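PDB 1VIM: uncharacterized protein AF_1796 from Archaeoglobus fulgidus, which is of unknown function but, as a SIS-family protein of the PHI subfamily, probably binds a sugar phosphate or similar carbohydrate derivative and may act as an isomerase. Local coordinates for residues 16-21 / 155-161; 36-40 / 135-139; 48-53 / 74-79; 86-90 / 112-117; 91-97 / 117-123. Numbering follows the deposited sequence.

Interaction 1 of 5, residues 16-21 / 155-161; sequences RFLEVV and LAPLGTM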
# COMPACT_ATOMS: atom_id res chain seq x y z
N ARG A 16 -5.93 3.56 -32.41
CA ARG A 16 -6.68 2.33 -32.60
C ARG A 16 -7.16 1.81 -31.24
O ARG A 16 -8.32 1.38 -31.09
CB ARG A 16 -5.81 1.28 -33.30
CG ARG A 16 -6.42 -0.08 -33.47
CD ARG A 16 -5.70 -0.91 -34.55
NE ARG A 16 -6.03 -0.30 -35.82
CZ ARG A 16 -7.05 -0.67 -36.60
NH1 ARG A 16 -7.81 -1.73 -36.31
NH2 ARG A 16 -7.28 0.02 -37.69
N PHE A 17 -6.29 1.90 -30.22
CA PHE A 17 -6.69 1.48 -28.90
C PHE A 17 -7.92 2.29 -28.41
O PHE A 17 -8.86 1.73 -27.88
CB PHE A 17 -5.51 1.64 -27.92
CG PHE A 17 -5.87 1.29 -26.50
CD1 PHE A 17 -6.34 2.28 -25.64
CD2 PHE A 17 -5.78 -0.01 -26.04
CE1 PHE A 17 -6.70 1.97 -24.34
CE2 PHE A 17 -6.13 -0.32 -24.73
CZ PHE A 17 -6.61 0.68 -23.88
N LEU A 18 -7.88 3.60 -28.60
CA LEU A 18 -9.00 4.42 -28.19
C LEU A 18 -10.29 4.08 -28.92
O LEU A 18 -11.35 4.09 -28.32
CB LEU A 18 -8.66 5.90 -28.35
CG LEU A 18 -7.51 6.42 -27.50
CD1 LEU A 18 -7.20 7.86 -27.82
CD2 LEU A 18 -7.78 6.22 -26.02
N GLU A 19 -10.18 3.72 -30.20
CA GLU A 19 -11.36 3.28 -30.94
C GLU A 19 -11.92 2.02 -30.31
O GLU A 19 -13.12 1.91 -30.13
CB GLU A 19 -11.04 3.02 -32.42
CG GLU A 19 -12.25 2.74 -33.33
CD GLU A 19 -12.94 1.39 -33.15
OE1 GLU A 19 -12.24 0.38 -33.01
OE2 GLU A 19 -14.21 1.32 -33.16
N VAL A 20 -11.06 1.07 -29.97
CA VAL A 20 -11.51 -0.17 -29.33
C VAL A 20 -12.21 0.13 -27.99
O VAL A 20 -13.27 -0.41 -27.74
CB VAL A 20 -10.36 -1.18 -29.13
CG1 VAL A 20 -10.84 -2.40 -28.33
CG2 VAL A 20 -9.82 -1.58 -30.47
N VAL A 21 -11.63 1.01 -27.17
CA VAL A 21 -12.27 1.39 -25.91
C VAL A 21 -13.68 1.94 -26.18
O VAL A 21 -14.62 1.52 -25.50
CB VAL A 21 -11.41 2.41 -25.13
CG1 VAL A 21 -12.16 2.95 -23.89
CG2 VAL A 21 -10.14 1.73 -24.67
N LEU A 155 -3.31 -4.76 -28.50
CA LEU A 155 -3.59 -3.38 -28.09
C LEU A 155 -3.84 -3.30 -26.59
O LEU A 155 -3.47 -2.30 -25.99
CB LEU A 155 -4.84 -2.86 -28.81
CG LEU A 155 -4.68 -2.67 -30.31
CD1 LEU A 155 -6.06 -2.48 -30.96
CD2 LEU A 155 -3.75 -1.52 -30.65
N ALA A 156 -4.45 -4.34 -26.03
CA ALA A 156 -5.00 -4.32 -24.66
C ALA A 156 -4.53 -5.60 -23.97
O ALA A 156 -5.29 -6.56 -23.81
CB ALA A 156 -6.51 -4.23 -24.70
N PRO A 157 -3.24 -5.66 -23.61
CA PRO A 157 -2.68 -6.92 -23.11
C PRO A 157 -3.14 -7.24 -21.69
O PRO A 157 -3.52 -6.32 -20.92
CB PRO A 157 -1.17 -6.64 -23.12
CG PRO A 157 -1.05 -5.15 -22.87
CD PRO A 157 -2.21 -4.61 -23.70
N LEU A 158 -3.05 -8.51 -21.32
CA LEU A 158 -3.16 -8.93 -19.93
C LEU A 158 -4.45 -8.47 -19.28
O LEU A 158 -4.46 -8.11 -18.10
CB LEU A 158 -1.97 -8.45 -19.09
CG LEU A 158 -0.61 -9.07 -19.45
CD1 LEU A 158 0.46 -8.50 -18.51
CD2 LEU A 158 -0.59 -10.63 -19.55
N GLY A 159 -5.54 -8.45 -20.03
CA GLY A 159 -6.81 -8.09 -19.39
C GLY A 159 -7.09 -6.60 -19.23
O GLY A 159 -8.04 -6.22 -18.53
N THR A 160 -6.31 -5.75 -19.89
CA THR A 160 -6.54 -4.30 -19.89
C THR A 160 -7.97 -3.91 -20.21
O THR A 160 -8.52 -3.02 -19.59
CB THR A 160 -5.59 -3.66 -20.94
OG1 THR A 160 -4.24 -3.71 -20.46
CG2 THR A 160 -5.87 -2.17 -21.15
N MET A 161 -8.55 -4.53 -21.23
CA MET A 161 -9.91 -4.12 -21.59
C MET A 161 -10.93 -4.44 -20.51
O MET A 161 -11.79 -3.62 -20.23
CB MET A 161 -10.33 -4.71 -22.93
CG MET A 161 -11.49 -3.97 -23.59
SD MET A 161 -11.23 -2.18 -23.85
CE MET A 161 -9.52 -2.24 -24.50
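Helix 12-31 contributes one and a half turns here, residues 16-21, held by the i to i+4 bonds V20 N to R16 O (3.0 Å) and V21 N to F17 O (2.9 Å). Facing it is the bend that carries the chain into helix 160-181, and the CA atoms of F17 and L155 come within 5.8 Å. The contact thus joins the N-terminal helix to the approach to a long C-terminal helix of the SIS (sugar isomerase) fold, away from the parallel sheet. G159, at the N-cap with phi 82°, sits where a CB would jam against L158 O. In this apolar contact the F17 ring reaches into the concave side of the bend: its CE2 lies 3.9 Å from A156 CB, its CZ is 4.0 Å from T160 CG2, both near the ring plane, and its CD2 sits 3.3 Å from L155 O. L155 points back at the helix, placing CD1 3.5 Å from R16 CG and 3.9 Å from V20 CG2. A172 of the second subunit packs on F17 too, while R68 of that subunit hydrogen-bonds T160 OG1, so the contact lies at a subunit interface. M161 closes the far end, its p, p chi2 and chi3 curling the thioether toward the helix, where CE lies 3.9 Å from F17 CE2, 4.0 Å from V21 CG2 and 4.1 Å from V20 CG1.

Interaction 2 of 5, residues 36-40 / 135-139; sequences TVGEM and DVVMV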
# COMPACT_ATOMS: atom_id res chain seq x y z
N THR A 36 -29.23 -7.47 -12.83
CA THR A 36 -28.07 -7.79 -12.02
C THR A 36 -27.49 -6.54 -11.34
O THR A 36 -27.10 -6.59 -10.18
CB THR A 36 -27.02 -8.52 -12.87
OG1 THR A 36 -27.65 -9.66 -13.48
CG2 THR A 36 -26.01 -9.13 -11.97
N VAL A 37 -27.47 -5.41 -12.03
CA VAL A 37 -27.06 -4.17 -11.41
C VAL A 37 -27.93 -3.91 -10.18
O VAL A 37 -27.41 -3.59 -9.12
CB VAL A 37 -27.17 -3.00 -12.40
CG1 VAL A 37 -26.99 -1.66 -11.67
CG2 VAL A 37 -26.14 -3.17 -13.53
N GLY A 38 -29.25 -4.05 -10.32
CA GLY A 38 -30.13 -3.85 -9.17
C GLY A 38 -29.82 -4.78 -8.00
O GLY A 38 -29.87 -4.35 -6.83
N GLU A 39 -29.53 -6.06 -8.30
CA GLU A 39 -29.22 -7.05 -7.26
C GLU A 39 -27.91 -6.67 -6.54
O GLU A 39 -27.78 -6.81 -5.32
CB GLU A 39 -29.09 -8.46 -7.84
CG GLU A 39 -30.41 -9.04 -8.34
CD GLU A 39 -30.22 -10.22 -9.26
OE1 GLU A 39 -29.06 -10.67 -9.45
OE2 GLU A 39 -31.24 -10.71 -9.81
N MET A 40 -26.93 -6.21 -7.32
CA MET A 40 -25.67 -5.76 -6.73
C MET A 40 -25.87 -4.56 -5.81
O MET A 40 -25.36 -4.54 -4.68
CB MET A 40 -24.65 -5.43 -7.84
CG MET A 40 -23.33 -4.87 -7.31
SD MET A 40 -22.11 -4.77 -8.63
CE MET A 40 -20.66 -4.20 -7.70
N ASP A 135 -23.05 -14.75 -4.93
CA ASP A 135 -24.48 -14.51 -4.84
C ASP A 135 -25.01 -13.70 -6.01
O ASP A 135 -26.17 -13.89 -6.43
CB ASP A 135 -24.77 -13.81 -3.51
CG ASP A 135 -24.41 -14.68 -2.36
OD1 ASP A 135 -23.28 -14.59 -1.85
OD2 ASP A 135 -25.21 -15.52 -1.88
N VAL A 136 -24.18 -12.79 -6.52
CA VAL A 136 -24.50 -11.96 -7.67
C VAL A 136 -23.28 -11.98 -8.57
O VAL A 136 -22.14 -11.73 -8.10
CB VAL A 136 -24.81 -10.49 -7.27
CG1 VAL A 136 -24.97 -9.62 -8.48
CG2 VAL A 136 -26.07 -10.43 -6.40
N VAL A 137 -23.49 -12.33 -9.83
CA VAL A 137 -22.43 -12.39 -10.82
C VAL A 137 -22.66 -11.21 -11.76
O VAL A 137 -23.61 -11.23 -12.56
CB VAL A 137 -22.46 -13.72 -11.59
CG1 VAL A 137 -21.39 -13.75 -12.68
CG2 VAL A 137 -22.35 -14.89 -10.61
N MET A 138 -21.83 -10.18 -11.63
CA MET A 138 -21.95 -8.98 -12.42
C MET A 138 -20.99 -9.08 -13.59
O MET A 138 -19.77 -8.91 -13.43
CB MET A 138 -21.69 -7.76 -11.52
CG MET A 138 -21.87 -6.42 -12.17
SD MET A 138 -23.62 -6.05 -12.54
CE MET A 138 -23.54 -5.94 -14.26
N VAL A 139 -21.53 -9.45 -14.75
CA VAL A 139 -20.68 -9.74 -15.89
C VAL A 139 -20.31 -8.48 -16.62
O VAL A 139 -21.16 -7.71 -17.07
CB VAL A 139 -21.36 -10.72 -16.85
CG1 VAL A 139 -20.44 -11.01 -18.03
CG2 VAL A 139 -21.71 -12.01 -16.12
O HOH W 1 -28.76 -12.60 -7.00
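This is a helix-on-sheet contact: helix 34-46 lies against strand 136-139, an outermost strand of the chain's five-stranded parallel sheet, in the alpha/beta sandwich of the SIS fold. The axes of the short segments approach to 8.3 Å, and their directions differ by 129°, so the helix runs obliquely backwards along the strand. Its pitch brings T36 close to M138 (CA to CA 6.2 Å) and M40, one turn later, close to V136 (6.4 Å). T36 and V136 point at each other across the contact. T36 lays CG2 3.7 Å from V136 CG1 and 3.2 Å from V137 O, while V136 also meets E39, with CG2 3.9 Å from E39 CB. M138 extends the apolar layer: its CE is 3.9 Å from V37 CG2, and its CG is 3.9 Å from M40 SD. Beyond them F169 and L173 of helix 160-181 complete the layer, and V37 also packs on L14 of the second subunit. The strand is tied to its neighbour 118-123 by backbone hydrogen bonds such as those of M138 with A121 and T123. At the solvent edge a water molecule bridges helix and strand end, donating to D135 O at 2.9 Å and, weakly, to E39 OE1 at 3.1 Å.

Interaction 3 of 5, residues 48-53 / 74-79; sequences RSIFVI and YTVYVV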
# COMPACT_ATOMS: atom_id res chain seq x y z
N ARG A 48 -24.08 -5.25 6.31
CA ARG A 48 -23.55 -4.49 7.42
C ARG A 48 -22.38 -3.61 6.97
O ARG A 48 -22.34 -2.42 7.25
CB ARG A 48 -23.09 -5.45 8.50
CG ARG A 48 -22.43 -4.80 9.69
CD ARG A 48 -21.86 -5.80 10.71
NE ARG A 48 -20.59 -6.30 10.21
CZ ARG A 48 -19.47 -6.40 10.92
NH1 ARG A 48 -19.44 -6.12 12.23
NH2 ARG A 48 -18.36 -6.79 10.28
N SER A 49 -21.42 -4.23 6.28
CA SER A 49 -20.30 -3.50 5.70
C SER A 49 -19.84 -4.20 4.45
O SER A 49 -20.19 -5.36 4.22
CB SER A 49 -19.13 -3.34 6.66
OG SER A 49 -19.49 -3.07 7.99
N ILE A 50 -19.11 -3.47 3.61
CA ILE A 50 -18.67 -3.93 2.31
C ILE A 50 -17.17 -4.08 2.36
O ILE A 50 -16.45 -3.20 2.83
CB ILE A 50 -19.08 -2.92 1.20
CG1 ILE A 50 -20.60 -2.69 1.23
CG2 ILE A 50 -18.60 -3.41 -0.17
CD1 ILE A 50 -20.98 -1.24 1.32
N PHE A 51 -16.70 -5.22 1.86
CA PHE A 51 -15.28 -5.47 1.72
C PHE A 51 -14.99 -5.63 0.25
O PHE A 51 -15.81 -6.23 -0.48
CB PHE A 51 -14.90 -6.77 2.45
CG PHE A 51 -14.99 -6.69 3.96
CD1 PHE A 51 -16.21 -6.55 4.62
CD2 PHE A 51 -13.84 -6.83 4.74
CE1 PHE A 51 -16.27 -6.49 6.02
CE2 PHE A 51 -13.90 -6.80 6.12
CZ PHE A 51 -15.09 -6.61 6.76
N VAL A 52 -13.84 -5.12 -0.22
CA VAL A 52 -13.50 -5.25 -1.64
C VAL A 52 -12.15 -5.92 -1.81
O VAL A 52 -11.25 -5.78 -0.95
CB VAL A 52 -13.50 -3.91 -2.40
CG1 VAL A 52 -14.82 -3.18 -2.16
CG2 VAL A 52 -12.29 -3.08 -2.01
N ILE A 53 -11.98 -6.64 -2.92
CA ILE A 53 -10.69 -7.27 -3.21
C ILE A 53 -10.46 -7.40 -4.70
O ILE A 53 -11.38 -7.73 -5.44
CB ILE A 53 -10.54 -8.66 -2.52
CG1 ILE A 53 -9.13 -9.24 -2.77
CG2 ILE A 53 -11.61 -9.65 -3.02
CD1 ILE A 53 -8.84 -10.47 -1.97
N TYR A 74 -21.02 4.66 2.85
CA TYR A 74 -21.02 3.26 3.27
C TYR A 74 -19.86 2.97 4.22
O TYR A 74 -18.82 3.67 4.19
CB TYR A 74 -20.92 2.30 2.08
CG TYR A 74 -22.13 2.31 1.17
CD1 TYR A 74 -23.27 1.60 1.53
CD2 TYR A 74 -22.13 3.02 -0.02
CE1 TYR A 74 -24.40 1.61 0.71
CE2 TYR A 74 -23.26 3.03 -0.86
CZ TYR A 74 -24.38 2.32 -0.48
OH TYR A 74 -25.49 2.32 -1.30
N THR A 75 -20.01 1.91 5.00
CA THR A 75 -18.92 1.36 5.78
C THR A 75 -18.23 0.32 4.90
O THR A 75 -18.81 -0.71 4.54
CB THR A 75 -19.45 0.70 7.05
OG1 THR A 75 -20.09 1.72 7.84
CG2 THR A 75 -18.31 0.20 7.90
N VAL A 76 -16.99 0.62 4.53
CA VAL A 76 -16.32 -0.15 3.49
C VAL A 76 -14.85 -0.34 3.84
O VAL A 76 -14.23 0.52 4.45
CB VAL A 76 -16.51 0.50 2.09
CG1 VAL A 76 -16.03 1.93 2.08
CG2 VAL A 76 -15.89 -0.31 0.97
N TYR A 77 -14.30 -1.47 3.39
CA TYR A 77 -12.89 -1.81 3.65
C TYR A 77 -12.32 -2.50 2.44
O TYR A 77 -13.03 -3.12 1.66
CB TYR A 77 -12.77 -2.78 4.82
CG TYR A 77 -13.49 -2.31 6.05
CD1 TYR A 77 -12.96 -1.32 6.85
CD2 TYR A 77 -14.73 -2.89 6.40
CE1 TYR A 77 -13.71 -0.90 8.03
CE2 TYR A 77 -15.42 -2.49 7.51
CZ TYR A 77 -14.93 -1.52 8.28
OH TYR A 77 -15.73 -1.26 9.40
N VAL A 78 -10.99 -2.45 2.37
CA VAL A 78 -10.24 -3.21 1.37
C VAL A 78 -9.58 -4.40 2.07
O VAL A 78 -8.85 -4.24 3.07
CB VAL A 78 -9.13 -2.34 0.77
CG1 VAL A 78 -8.32 -3.12 -0.28
CG2 VAL A 78 -9.72 -1.10 0.15
N VAL A 79 -9.79 -5.60 1.54
CA VAL A 79 -9.20 -6.80 2.14
C VAL A 79 -7.69 -6.67 2.20
O VAL A 79 -7.06 -6.25 1.23
CB VAL A 79 -9.60 -8.10 1.38
CG1 VAL A 79 -8.85 -9.32 1.95
CG2 VAL A 79 -11.10 -8.31 1.45
O HOH W 2 -22.36 0.10 4.90
O HOH W 3 -17.76 -3.19 10.00
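On one face of this parallel strand pair, I50, V52, V76 and V78 form a continuous aliphatic patch: I50 CB is 4.1 Å from V76 CG2, V52 CG2 is 3.9 Å from V78 CG2, and I50 CD1 reaches 3.6 Å from Y74 CB. The other face is aromatic. F51 and Y77 are direct neighbours in register, their ring centroids 5.2 Å apart and planes at an oblique 50°, with Y77 CD2 over the face of F51, 3.8 Å from CZ. The backbones are stitched by four bonds, I50 N to T75 O, Y77 N to I50 O, V52 N to Y77 O and V79 N to V52 O, all 2.8 to 2.9 Å. Toward the polar edge a water links S49 OG (2.7 Å) to Y77 OH (2.9 Å), and a second accepts from T75 N at 3.0 Å. R48 turns its guanidinium to a salt bridge with D91. Strands 50-53 and 76-78 are the two arms of a beta-alpha-beta crossover in this Rossmann-like SIS fold; the connecting helix 56-71 packs its A66 against V52 and V76, strand 92-96 flanks 50-53 on its other side, and the third subunit meets V76 and V78 with V83 and T82.

Interaction 4 of 5, residues 86-90 / 112-117; sequences RITDQ and AKDIGS. With FMT (formic acid), chain G.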
# COMPACT_ATOMS: atom_id res chain seq x y z
N ARG A 86 -12.48 -7.91 11.12
CA ARG A 86 -13.01 -9.23 10.81
C ARG A 86 -14.24 -9.16 9.89
O ARG A 86 -15.23 -8.49 10.19
CB ARG A 86 -13.43 -9.86 12.15
CG ARG A 86 -14.07 -11.20 12.00
CD ARG A 86 -14.62 -11.77 13.30
NE ARG A 86 -13.53 -12.19 14.18
CZ ARG A 86 -12.93 -13.38 14.13
NH1 ARG A 86 -13.29 -14.28 13.23
NH2 ARG A 86 -11.94 -13.66 14.97
N ILE A 87 -14.20 -9.90 8.79
CA ILE A 87 -15.41 -10.03 7.97
C ILE A 87 -16.39 -11.02 8.64
O ILE A 87 -15.98 -11.99 9.29
CB ILE A 87 -15.05 -10.45 6.53
CG1 ILE A 87 -16.23 -10.19 5.58
CG2 ILE A 87 -14.57 -11.93 6.49
CD1 ILE A 87 -15.89 -10.39 4.09
N THR A 88 -17.69 -10.78 8.48
CA THR A 88 -18.70 -11.59 9.16
C THR A 88 -19.78 -12.02 8.18
O THR A 88 -19.85 -11.55 7.04
CB THR A 88 -19.40 -10.79 10.30
OG1 THR A 88 -20.26 -9.79 9.73
CG2 THR A 88 -18.38 -10.10 11.21
N ASP A 89 -20.69 -12.85 8.69
CA ASP A 89 -21.81 -13.34 7.89
C ASP A 89 -22.90 -12.29 7.59
O ASP A 89 -23.89 -12.63 6.92
CB ASP A 89 -22.39 -14.63 8.50
CG ASP A 89 -23.03 -14.43 9.86
OD1 ASP A 89 -23.31 -13.28 10.26
OD2 ASP A 89 -23.30 -15.43 10.58
N GLN A 90 -22.72 -11.04 8.04
CA GLN A 90 -23.63 -9.97 7.64
C GLN A 90 -23.04 -9.06 6.57
O GLN A 90 -23.69 -8.08 6.17
CB GLN A 90 -23.99 -9.11 8.85
CG GLN A 90 -24.76 -9.89 9.92
CD GLN A 90 -25.49 -8.96 10.86
OE1 GLN A 90 -25.17 -7.77 10.94
NE2 GLN A 90 -26.50 -9.49 11.53
N ALA A 112 -14.27 -16.21 2.73
CA ALA A 112 -15.39 -15.35 3.06
C ALA A 112 -16.74 -16.07 2.98
O ALA A 112 -17.59 -15.90 3.87
CB ALA A 112 -15.38 -14.13 2.14
N LYS A 113 -16.91 -16.89 1.94
CA LYS A 113 -18.13 -17.69 1.76
C LYS A 113 -18.28 -18.68 2.92
O LYS A 113 -19.40 -18.86 3.45
CB LYS A 113 -18.11 -18.42 0.42
CG LYS A 113 -18.41 -17.58 -0.82
CD LYS A 113 -19.74 -16.81 -0.77
CE LYS A 113 -20.97 -17.74 -0.75
NZ LYS A 113 -22.28 -17.00 -0.58
N ASP A 114 -17.18 -19.27 3.36
CA ASP A 114 -17.24 -20.20 4.50
C ASP A 114 -17.62 -19.52 5.82
O ASP A 114 -18.34 -20.08 6.65
CB ASP A 114 -15.92 -20.92 4.67
CG ASP A 114 -15.67 -21.94 3.58
OD1 ASP A 114 -16.61 -22.33 2.85
OD2 ASP A 114 -14.54 -22.40 3.38
N ILE A 115 -17.16 -18.28 6.00
CA ILE A 115 -17.59 -17.43 7.13
C ILE A 115 -19.08 -17.08 7.04
O ILE A 115 -19.75 -16.84 8.06
CB ILE A 115 -16.70 -16.17 7.19
CG1 ILE A 115 -15.29 -16.60 7.66
CG2 ILE A 115 -17.35 -15.08 8.06
CD1 ILE A 115 -14.23 -15.54 7.46
N GLY A 116 -19.58 -17.02 5.81
CA GLY A 116 -20.96 -16.73 5.53
C GLY A 116 -21.26 -15.37 4.94
O GLY A 116 -22.41 -15.00 4.77
N SER A 117 -20.22 -14.59 4.63
CA SER A 117 -20.40 -13.37 3.87
C SER A 117 -21.04 -13.66 2.52
O SER A 117 -20.83 -14.72 1.93
CB SER A 117 -19.03 -12.71 3.68
OG SER A 117 -19.06 -11.54 2.83
C FMT G . -11.05 -9.98 7.19
O1 FMT G . -11.52 -10.77 8.02
O2 FMT G . -9.94 -10.10 6.64
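Loop 86-90 presses so tightly on the end of helix 103-115 that a CB on G116 would clash with D89 CB; the CA atoms of D89 and G116 are 4.2 Å apart. The helix ends here in a Schellman motif, with G116 as the C-prime residue at phi 108°. G116 N bonds A112 O at 3.0 Å and, weakly, K113 O at 3.0 Å, while S117 N makes a weak bond to A112 O, also 3.0 Å. In the SIS fold this turn lets the chain drop from the helix into strand 118-123. The side chain of I87 packs on the same helix end: its CG2 is 3.8 Å from I115 CD1, its CD1 4.2 Å from A112 CB and 3.6 Å from S117 OG. I87 N donates to O1 of a bound formate at 2.9 Å, probably from the crystallisation liquor, which V194 and L195 of the third subunit also bind through their backbone nitrogens. The CA-to-CB bond of T88 points away from the helix, and its OG1 accepts from Q90 N at 3.2 Å in an ST turn.

Interaction 5 of 5, residues 91-97 / 117-123; sequences DVLVGIS and SKLVAVT. Unlike the reference sequence in segment 91-97: G95 (reference Ala).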
# COMPACT_ATOMS: atom_id res chain seq x y z
N ASP A 91 -21.82 -9.36 6.13
CA ASP A 91 -21.12 -8.48 5.21
C ASP A 91 -21.22 -8.96 3.77
O ASP A 91 -21.70 -10.06 3.49
CB ASP A 91 -19.66 -8.35 5.67
CG ASP A 91 -19.55 -7.79 7.04
OD1 ASP A 91 -20.31 -6.83 7.39
OD2 ASP A 91 -18.73 -8.24 7.87
N VAL A 92 -20.74 -8.13 2.85
CA VAL A 92 -20.63 -8.53 1.46
C VAL A 92 -19.21 -8.26 0.99
O VAL A 92 -18.64 -7.22 1.31
CB VAL A 92 -21.68 -7.82 0.58
CG1 VAL A 92 -21.49 -6.33 0.56
CG2 VAL A 92 -21.67 -8.39 -0.85
N LEU A 93 -18.67 -9.20 0.25
CA LEU A 93 -17.37 -9.07 -0.39
C LEU A 93 -17.61 -8.84 -1.86
O LEU A 93 -18.40 -9.57 -2.49
CB LEU A 93 -16.59 -10.37 -0.20
CG LEU A 93 -15.21 -10.46 -0.86
CD1 LEU A 93 -14.24 -9.35 -0.35
CD2 LEU A 93 -14.63 -11.83 -0.61
N VAL A 94 -16.94 -7.84 -2.42
CA VAL A 94 -16.97 -7.58 -3.86
C VAL A 94 -15.59 -7.96 -4.38
O VAL A 94 -14.59 -7.33 -4.04
CB VAL A 94 -17.28 -6.11 -4.19
CG1 VAL A 94 -17.29 -5.92 -5.72
CG2 VAL A 94 -18.63 -5.68 -3.55
N GLY A 95 -15.53 -8.98 -5.22
CA GLY A 95 -14.28 -9.45 -5.80
C GLY A 95 -14.23 -9.11 -7.27
O GLY A 95 -15.17 -9.37 -8.02
N ILE A 96 -13.13 -8.52 -7.70
CA ILE A 96 -12.94 -8.11 -9.09
C ILE A 96 -11.86 -8.95 -9.72
O ILE A 96 -10.73 -8.97 -9.25
CB ILE A 96 -12.54 -6.63 -9.14
CG1 ILE A 96 -13.58 -5.77 -8.43
CG2 ILE A 96 -12.35 -6.18 -10.60
CD1 ILE A 96 -13.22 -4.31 -8.39
N SER A 97 -12.22 -9.71 -10.75
CA SER A 97 -11.29 -10.60 -11.46
C SER A 97 -11.79 -10.83 -12.86
O SER A 97 -12.89 -11.36 -13.02
CB SER A 97 -11.20 -11.94 -10.73
OG SER A 97 -10.51 -12.92 -11.51
N SER A 117 -20.22 -14.59 4.63
CA SER A 117 -20.40 -13.37 3.87
C SER A 117 -21.04 -13.66 2.52
O SER A 117 -20.83 -14.72 1.93
CB SER A 117 -19.03 -12.71 3.68
OG SER A 117 -19.06 -11.54 2.83
N LYS A 118 -21.77 -12.68 2.00
CA LYS A 118 -22.21 -12.75 0.61
C LYS A 118 -21.09 -12.28 -0.32
O LYS A 118 -20.13 -11.63 0.13
CB LYS A 118 -23.50 -11.93 0.41
CG LYS A 118 -24.70 -12.59 1.14
CD LYS A 118 -25.98 -11.87 0.90
CE LYS A 118 -27.10 -12.51 1.71
NZ LYS A 118 -28.39 -11.85 1.35
N LEU A 119 -21.21 -12.60 -1.60
CA LEU A 119 -20.16 -12.32 -2.57
C LEU A 119 -20.76 -11.81 -3.87
O LEU A 119 -21.70 -12.42 -4.41
CB LEU A 119 -19.34 -13.59 -2.84
CG LEU A 119 -18.29 -13.57 -3.96
CD1 LEU A 119 -17.13 -12.59 -3.63
CD2 LEU A 119 -17.72 -14.99 -4.22
N VAL A 120 -20.26 -10.67 -4.33
CA VAL A 120 -20.52 -10.16 -5.66
C VAL A 120 -19.26 -10.36 -6.46
O VAL A 120 -18.18 -9.89 -6.06
CB VAL A 120 -20.88 -8.67 -5.66
CG1 VAL A 120 -21.07 -8.16 -7.08
CG2 VAL A 120 -22.10 -8.39 -4.80
N ALA A 121 -19.38 -11.04 -7.60
CA ALA A 121 -18.24 -11.22 -8.50
C ALA A 121 -18.37 -10.26 -9.66
O ALA A 121 -19.36 -10.30 -10.37
CB ALA A 121 -18.16 -12.68 -8.99
N VAL A 122 -17.37 -9.39 -9.84
CA VAL A 122 -17.28 -8.52 -11.01
C VAL A 122 -16.24 -9.17 -11.91
O VAL A 122 -15.04 -9.13 -11.61
CB VAL A 122 -16.89 -7.08 -10.65
CG1 VAL A 122 -16.80 -6.23 -11.91
CG2 VAL A 122 -17.87 -6.48 -9.64
N THR A 123 -16.72 -9.76 -13.00
CA THR A 123 -15.90 -10.67 -13.79
C THR A 123 -16.36 -10.72 -15.23
O THR A 123 -17.52 -10.40 -15.51
CB THR A 123 -15.92 -12.10 -13.13
OG1 THR A 123 -15.09 -13.02 -13.88
CG2 THR A 123 -17.32 -12.74 -13.13
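Six backbone hydrogen bonds zip these parallel strands together: K118 N to D91 O (3.0 Å), L93 N to K118 O (2.8 Å), V120 N to L93 O (2.8 Å), G95 N to V120 O (2.9 Å), V122 N to G95 O (2.9 Å) and S97 N to V122 O (3.0 Å). They are the two strands of a right-handed beta-alpha-beta unit, joined through helix 103-115, in the middle of the SIS sheet. D91, at the entry, directs its carboxylate outside the pair, to R48 and the backbone of T88. V92, V94, I96, V120 and V122 share one face with K118, and M40 of helix 34-46 meets V120 and V122 there; V94 CG1 lies 4.0 Å from V122 CG2. On the opposite face L93 and L119 pack under helix 103-115. G95, where the reference sequence has alanine, belongs to that face too, and its N lies 4.3 Å from L119 CD1.

Overall arrangement
Interaction 5 is the buried centre, untouched by other subunits; interactions 2, 3 and 4 are partly buried, 4 lying farthest from the chain's centre. Interactions 3 and 5 are strand pairings in one parallel sheet, joined where F51 makes backbone hydrogen bonds to V92 and V94. Interaction 2 lays a helix on the same sheet's outer strand, and side-chain packing replaces the ladder; D135 N to L119 O (2.7 Å) links it to interaction 5. Interaction 4, at the N-terminal ends of strands 92-96 and 118-123, shares S117 with interaction 5 and meets interaction 2 through the K113 to D135 salt bridge. Interaction 1 is remote yet buried, with the second subunit packing on it; interactions 3 and 4 face the third.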